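Local coordinates for protein predicted ATPase of the ABC class (Vibrio vulnificus, PDB 5D6A) that binds an ATP analogue and probably hydrolyses ATP, as an ATPase of the ABC class whose biological role is not established, at residues 187-201 with 282-296. Numbering follows the deposited sequence.
Sequences HCQVVEDQEALREQL and IYNHIPGDGREYIVT. Unlike the reference sequence in segment 282-296: Gly288 (reference Ser).
Gln194 of helix 181-199 grips the backbone of His285 with both ends of its amide. His285 N donates to Gln194 OE1 (2.8 Å) in a nearly straight bond, 167° at the hydrogen, while Gln194 NE2 donates a hydrogen bond to His285 O (3.1 Å) in the carbonyl plane, on a lone pair. The same NE2 also bonds back to Val190 O, one helical turn earlier, and this second tie helps fix the amide's rotation. Glutamine suits the place because one side chain answers both a peptide N-H and a C=O.

One turn on, Arg198 NH1 meets Asn284 OD1 at 2.7 Å, and NE makes a weak bond to Thr296 O. The chain of Arg198 leaves the helix with CG anti to the backbone N (chi1 -180°) and bends at chi3 (-67°), bringing the guanidinium to these oxygens; its NH2 also bonds Ser281 O. Val295 CG1 lies over one guanidinium face.

Packing flanks the polar centre. Val295, a compact branched residue of edge strand 294-296, sets CG2 against Leu201 CD2 (3.7 Å) and CG1 near Leu197 CB. Leu197 CD1 lies at the edge of the Tyr293 ring, 4.1 Å from Tyr293 CD1, and Val190 sets CG1 against Glu292 CG (3.6 Å) and CG2 against Pro287 CG.

Backbone-directed and side-chain bonds thus join the helix to 282-296, with apolar packing beside them: Gln194 satisfies the N-H and C=O of His285, while Arg198 binds chiefly Asn284 OD1 and only weakly Thr296 O, tying strands 284-285 and 294-296 of two different sheets to one helix.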
loop_
_atom_site.group_PDB
_atom_site.type_symbol
_atom_site.label_atom_id
_atom_site.label_comp_id
_atom_site.label_asym_id
_atom_site.label_seq_id
_atom_site.Cartn_x
_atom_site.Cartn_y
_atom_site.Cartn_z
ATOM N N HIS A 187 -1.329 -21.003 -27.302
ATOM C CA HIS A 187 -0.716 -20.219 -26.238
ATOM C C HIS A 187 0.553 -19.529 -26.751
ATOM O O HIS A 187 0.725 -18.322 -26.584
ATOM C CB HIS A 187 -0.394 -21.124 -25.048
ATOM C CG HIS A 187 -0.046 -20.381 -23.799
ATOM N ND1 HIS A 187 -0.988 -20.042 -22.853
ATOM C CD2 HIS A 187 1.138 -19.920 -23.335
ATOM C CE1 HIS A 187 -0.400 -19.399 -21.860
ATOM N NE2 HIS A 187 0.890 -19.312 -22.128
ATOM N N CYS A 188 1.424 -20.304 -27.390
ATOM C CA CYS A 188 2.678 -19.781 -27.937
ATOM C C CYS A 188 2.454 -18.790 -29.076
ATOM O O CYS A 188 3.238 -17.859 -29.257
ATOM C CB CYS A 188 3.552 -20.928 -28.446
ATOM S SG CYS A 188 3.995 -22.137 -27.182
ATOM N N GLN A 189 1.392 -19.001 -29.847
ATOM C CA GLN A 189 1.080 -18.131 -30.982
ATOM C C GLN A 189 0.604 -16.751 -30.556
ATOM O O GLN A 189 0.973 -15.754 -31.169
ATOM C CB GLN A 189 0.040 -18.787 -31.884
ATOM C CG GLN A 189 0.567 -19.996 -32.630
ATOM C CD GLN A 189 -0.534 -20.814 -33.266
ATOM O OE1 GLN A 189 -1.698 -20.405 -33.289
ATOM N NE2 GLN A 189 -0.176 -21.980 -33.782
ATOM N N VAL A 190 -0.212 -16.691 -29.510
ATOM C CA VAL A 190 -0.708 -15.409 -29.018
ATOM C C VAL A 190 0.447 -14.581 -28.468
ATOM O O VAL A 190 0.490 -13.368 -28.661
ATOM C CB VAL A 190 -1.806 -15.585 -27.949
ATOM C CG1 VAL A 190 -2.181 -14.246 -27.330
ATOM C CG2 VAL A 190 -3.035 -16.243 -28.559
ATOM N N VAL A 191 1.385 -15.237 -27.791
ATOM C CA VAL A 191 2.548 -14.541 -27.237
ATOM C C VAL A 191 3.457 -14.073 -28.367
ATOM O O VAL A 191 3.979 -12.959 -28.328
ATOM C CB VAL A 191 3.343 -15.427 -26.258
ATOM C CG1 VAL A 191 4.583 -14.693 -25.758
ATOM C CG2 VAL A 191 2.464 -15.839 -25.086
ATOM N N GLU A 192 3.641 -14.929 -29.370
ATOM C CA GLU A 192 4.472 -14.589 -30.523
ATOM C C GLU A 192 3.864 -13.390 -31.250
ATOM O O GLU A 192 4.584 -12.494 -31.696
ATOM C CB GLU A 192 4.598 -15.782 -31.473
ATOM C CG GLU A 192 5.556 -15.558 -32.636
ATOM C CD GLU A 192 5.709 -16.784 -33.519
ATOM O OE1 GLU A 192 4.749 -17.574 -33.623
ATOM O OE2 GLU A 192 6.788 -16.950 -34.126
ATOM N N ASP A 193 2.537 -13.385 -31.366
ATOM C CA ASP A 193 1.827 -12.286 -32.007
ATOM C C ASP A 193 2.026 -10.999 -31.214
ATOM O O ASP A 193 2.244 -9.937 -31.795
ATOM C CB ASP A 193 0.330 -12.595 -32.140
ATOM C CG ASP A 193 0.036 -13.679 -33.170
ATOM O OD1 ASP A 193 0.982 -14.191 -33.812
ATOM O OD2 ASP A 193 -1.156 -14.010 -33.347
ATOM N N GLN A 194 1.951 -11.098 -29.888
ATOM C CA GLN A 194 2.154 -9.934 -29.022
ATOM C C GLN A 194 3.533 -9.308 -29.204
ATOM O O GLN A 194 3.656 -8.085 -29.271
ATOM C CB GLN A 194 1.919 -10.300 -27.559
ATOM C CG GLN A 194 0.447 -10.358 -27.201
ATOM C CD GLN A 194 0.191 -10.891 -25.807
ATOM O OE1 GLN A 194 -0.238 -10.158 -24.919
ATOM N NE2 GLN A 194 0.474 -12.170 -25.604
ATOM N N GLU A 195 4.566 -10.142 -29.291
ATOM C CA GLU A 195 5.919 -9.636 -29.493
ATOM C C GLU A 195 6.015 -8.985 -30.868
ATOM O O GLU A 195 6.544 -7.882 -31.002
ATOM C CB GLU A 195 6.952 -10.757 -29.358
ATOM C CG GLU A 195 8.398 -10.310 -29.558
ATOM C CD GLU A 195 8.845 -9.249 -28.562
ATOM O OE1 GLU A 195 8.211 -9.110 -27.491
ATOM O OE2 GLU A 195 9.848 -8.559 -28.849
ATOM N N ALA A 196 5.489 -9.675 -31.879
ATOM C CA ALA A 196 5.492 -9.178 -33.256
ATOM C C ALA A 196 4.788 -7.827 -33.365
ATOM O O ALA A 196 5.265 -6.934 -34.052
ATOM C CB ALA A 196 4.840 -10.189 -34.185
ATOM N N LEU A 197 3.652 -7.689 -32.684
ATOM C CA LEU A 197 2.898 -6.433 -32.685
ATOM C C LEU A 197 3.663 -5.338 -31.946
ATOM O O LEU A 197 3.619 -4.173 -32.338
ATOM C CB LEU A 197 1.520 -6.624 -32.045
ATOM C CG LEU A 197 0.543 -7.548 -32.777
ATOM C CD1 LEU A 197 -0.696 -7.789 -31.931
ATOM C CD2 LEU A 197 0.168 -6.984 -34.140
ATOM N N ARG A 198 4.361 -5.718 -30.876
ATOM C CA ARG A 198 5.142 -4.756 -30.101
ATOM C C ARG A 198 6.341 -4.238 -30.895
ATOM O O ARG A 198 6.705 -3.071 -30.772
ATOM C CB ARG A 198 5.601 -5.361 -28.762
ATOM C CG ARG A 198 6.421 -4.395 -27.911
ATOM C CD ARG A 198 6.726 -4.912 -26.510
ATOM N NE ARG A 198 5.526 -5.031 -25.674
ATOM C CZ ARG A 198 4.823 -6.149 -25.488
ATOM N NH1 ARG A 198 5.182 -7.291 -26.069
ATOM N NH2 ARG A 198 3.752 -6.126 -24.705
ATOM N N GLU A 199 6.940 -5.099 -31.716
ATOM C CA GLU A 199 8.107 -4.710 -32.517
ATOM C C GLU A 199 7.786 -3.730 -33.649
ATOM O O GLU A 199 8.646 -2.939 -34.042
ATOM C CB GLU A 199 8.821 -5.944 -33.083
ATOM C CG GLU A 199 9.468 -6.810 -32.011
ATOM C CD GLU A 199 10.293 -7.959 -32.566
ATOM O OE1 GLU A 199 10.554 -7.997 -33.790
ATOM O OE2 GLU A 199 10.695 -8.823 -31.760
ATOM N N GLN A 200 6.559 -3.769 -34.164
ATOM C CA GLN A 200 6.182 -2.873 -35.263
ATOM C C GLN A 200 5.439 -1.612 -34.805
ATOM O O GLN A 200 4.752 -0.969 -35.600
ATOM C CB GLN A 200 5.395 -3.626 -36.346
ATOM C CG GLN A 200 4.159 -4.360 -35.865
ATOM C CD GLN A 200 3.482 -5.136 -36.979
ATOM O OE1 GLN A 200 3.352 -4.650 -38.101
ATOM N NE2 GLN A 200 3.030 -6.343 -36.667
ATOM N N LEU A 201 5.586 -1.259 -33.528
ATOM C CA LEU A 201 4.981 -0.041 -33.001
ATOM C C LEU A 201 5.821 1.138 -33.459
ATOM O O LEU A 201 5.300 2.151 -33.927
ATOM C CB LEU A 201 4.935 -0.064 -31.472
ATOM C CG LEU A 201 3.971 -1.045 -30.809
ATOM C CD1 LEU A 201 4.178 -1.052 -29.301
ATOM C CD2 LEU A 201 2.533 -0.691 -31.158
ATOM N N ILE A 282 2.643 -3.447 -21.162
ATOM C CA ILE A 282 4.105 -3.519 -21.274
ATOM C C ILE A 282 4.499 -4.988 -21.147
ATOM O O ILE A 282 5.603 -5.379 -21.521
ATOM C CB ILE A 282 4.847 -2.699 -20.194
ATOM C CG1 ILE A 282 4.443 -3.163 -18.785
ATOM C CG2 ILE A 282 4.587 -1.209 -20.380
ATOM C CD1 ILE A 282 5.155 -2.429 -17.671
ATOM N N TYR A 283 3.588 -5.783 -20.582
ATOM C CA TYR A 283 3.777 -7.220 -20.448
ATOM C C TYR A 283 2.832 -7.923 -21.407
ATOM O O TYR A 283 1.850 -7.338 -21.861
ATOM C CB TYR A 283 3.432 -7.712 -19.040
ATOM C CG TYR A 283 4.177 -7.056 -17.909
ATOM C CD1 TYR A 283 5.521 -7.329 -17.682
ATOM C CD2 TYR A 283 3.523 -6.212 -17.025
ATOM C CE1 TYR A 283 6.200 -6.745 -16.629
ATOM C CE2 TYR A 283 4.191 -5.626 -15.968
ATOM C CZ TYR A 283 5.528 -5.896 -15.772
ATOM O OH TYR A 283 6.196 -5.317 -14.720
ATOM N N ASN A 284 3.127 -9.185 -21.695
ATOM C CA ASN A 284 2.281 -10.002 -22.548
ATOM C C ASN A 284 1.249 -10.687 -21.662
ATOM O O ASN A 284 1.554 -11.058 -20.528
ATOM C CB ASN A 284 3.114 -11.059 -23.273
ATOM C CG ASN A 284 4.189 -10.457 -24.160
ATOM O OD1 ASN A 284 4.019 -9.377 -24.726
ATOM N ND2 ASN A 284 5.302 -11.164 -24.292
ATOM N N HIS A 285 0.028 -10.845 -22.169
ATOM C CA HIS A 285 -1.032 -11.508 -21.407
ATOM C C HIS A 285 -1.482 -12.812 -22.055
ATOM O O HIS A 285 -1.293 -13.026 -23.256
ATOM C CB HIS A 285 -2.220 -10.569 -21.193
ATOM C CG HIS A 285 -1.936 -9.456 -20.231
ATOM N ND1 HIS A 285 -1.438 -8.234 -20.630
ATOM C CD2 HIS A 285 -2.064 -9.390 -18.884
ATOM C CE1 HIS A 285 -1.281 -7.460 -19.570
ATOM N NE2 HIS A 285 -1.652 -8.138 -18.500
ATOM N N ILE A 286 -2.078 -13.677 -21.237
ATOM C CA ILE A 286 -2.548 -14.984 -21.692
ATOM C C ILE A 286 -3.804 -14.864 -22.548
ATOM O O ILE A 286 -4.481 -13.837 -22.511
ATOM C CB ILE A 286 -2.850 -15.928 -20.505
ATOM C CG1 ILE A 286 -4.048 -15.420 -19.685
ATOM C CG2 ILE A 286 -1.610 -16.099 -19.634
ATOM C CD1 ILE A 286 -4.404 -16.297 -18.506
ATOM N N PRO A 287 -4.117 -15.915 -23.330
ATOM C CA PRO A 287 -5.324 -15.886 -24.151
ATOM C C PRO A 287 -6.589 -15.788 -23.302
ATOM O O PRO A 287 -6.626 -16.299 -22.182
ATOM C CB PRO A 287 -5.282 -17.229 -24.890
ATOM C CG PRO A 287 -3.852 -17.640 -24.872
ATOM C CD PRO A 287 -3.306 -17.121 -23.583
ATOM N N GLY A 288 -7.607 -15.121 -23.837
ATOM C CA GLY A 288 -8.879 -14.950 -23.139
ATOM C C GLY A 288 -8.847 -13.882 -22.058
ATOM O O GLY A 288 -9.885 -13.547 -21.482
ATOM N N ASP A 289 -7.658 -13.340 -21.791
ATOM C CA ASP A 289 -7.489 -12.314 -20.768
ATOM C C ASP A 289 -8.210 -11.018 -21.117
ATOM O O ASP A 289 -8.597 -10.263 -20.224
ATOM C CB ASP A 289 -6.010 -11.996 -20.585
ATOM C CG ASP A 289 -5.778 -10.872 -19.603
ATOM O OD1 ASP A 289 -6.256 -10.967 -18.453
ATOM O OD2 ASP A 289 -5.104 -9.893 -19.977
ATOM N N GLY A 290 -8.358 -10.757 -22.415
ATOM C CA GLY A 290 -9.009 -9.543 -22.891
ATOM C C GLY A 290 -8.010 -8.489 -23.341
ATOM O O GLY A 290 -8.364 -7.573 -24.084
ATOM N N ARG A 291 -6.759 -8.619 -22.895
ATOM C CA ARG A 291 -5.701 -7.669 -23.243
ATOM C C ARG A 291 -4.565 -8.299 -24.055
ATOM O O ARG A 291 -3.609 -7.608 -24.411
ATOM C CB ARG A 291 -5.119 -7.071 -21.958
ATOM C CG ARG A 291 -6.119 -6.290 -21.122
ATOM C CD ARG A 291 -5.586 -5.999 -19.728
ATOM N NE ARG A 291 -5.425 -7.230 -18.951
ATOM C CZ ARG A 291 -5.031 -7.286 -17.680
ATOM N NH1 ARG A 291 -4.749 -6.179 -17.002
ATOM N NH2 ARG A 291 -4.927 -8.468 -17.080
ATOM N N GLU A 292 -4.668 -9.594 -24.363
ATOM C CA GLU A 292 -3.591 -10.286 -25.096
ATOM C C GLU A 292 -3.289 -9.736 -26.500
ATOM O O GLU A 292 -2.354 -10.193 -27.149
ATOM C CB GLU A 292 -3.813 -11.813 -25.164
ATOM C CG GLU A 292 -4.974 -12.317 -26.023
ATOM C CD GLU A 292 -6.341 -12.139 -25.393
ATOM O OE1 GLU A 292 -6.479 -11.353 -24.429
ATOM O OE2 GLU A 292 -7.288 -12.798 -25.871
ATOM N N TYR A 293 -4.086 -8.786 -26.980
ATOM C CA TYR A 293 -3.806 -8.171 -28.275
ATOM C C TYR A 293 -3.645 -6.663 -28.131
ATOM O O TYR A 293 -3.956 -5.894 -29.045
ATOM C CB TYR A 293 -4.841 -8.564 -29.332
ATOM C CG TYR A 293 -4.654 -9.984 -29.810
ATOM C CD1 TYR A 293 -3.658 -10.294 -30.732
ATOM C CD2 TYR A 293 -5.461 -11.018 -29.343
ATOM C CE1 TYR A 293 -3.467 -11.591 -31.176
ATOM C CE2 TYR A 293 -5.281 -12.322 -29.784
ATOM C CZ TYR A 293 -4.281 -12.603 -30.699
ATOM O OH TYR A 293 -4.093 -13.892 -31.147
ATOM N N ILE A 294 -3.141 -6.259 -26.967
ATOM C CA ILE A 294 -2.847 -4.866 -26.678
ATOM C C ILE A 294 -1.355 -4.806 -26.379
ATOM O O ILE A 294 -0.861 -5.562 -25.546
ATOM C CB ILE A 294 -3.615 -4.329 -25.454
ATOM C CG1 ILE A 294 -5.118 -4.590 -25.588
ATOM C CG2 ILE A 294 -3.360 -2.836 -25.292
ATOM C CD1 ILE A 294 -5.934 -4.093 -24.411
ATOM N N VAL A 295 -0.641 -3.928 -27.077
ATOM C CA VAL A 295 0.795 -3.767 -26.864
ATOM C C VAL A 295 1.132 -2.301 -26.611
ATOM O O VAL A 295 0.443 -1.401 -27.091
ATOM C CB VAL A 295 1.627 -4.294 -28.055
ATOM C CG1 VAL A 295 1.505 -5.807 -28.159
ATOM C CG2 VAL A 295 1.208 -3.620 -29.354
ATOM N N THR A 296 2.194 -2.076 -25.848
ATOM C CA THR A 296 2.635 -0.733 -25.513
ATOM C C THR A 296 4.156 -0.701 -25.404
ATOM O O THR A 296 4.795 -1.715 -25.133
ATOM C CB THR A 296 2.028 -0.269 -24.171
ATOM O OG1 THR A 296 0.599 -0.347 -24.233
ATOM C CG2 THR A 296 2.435 1.157 -23.844
#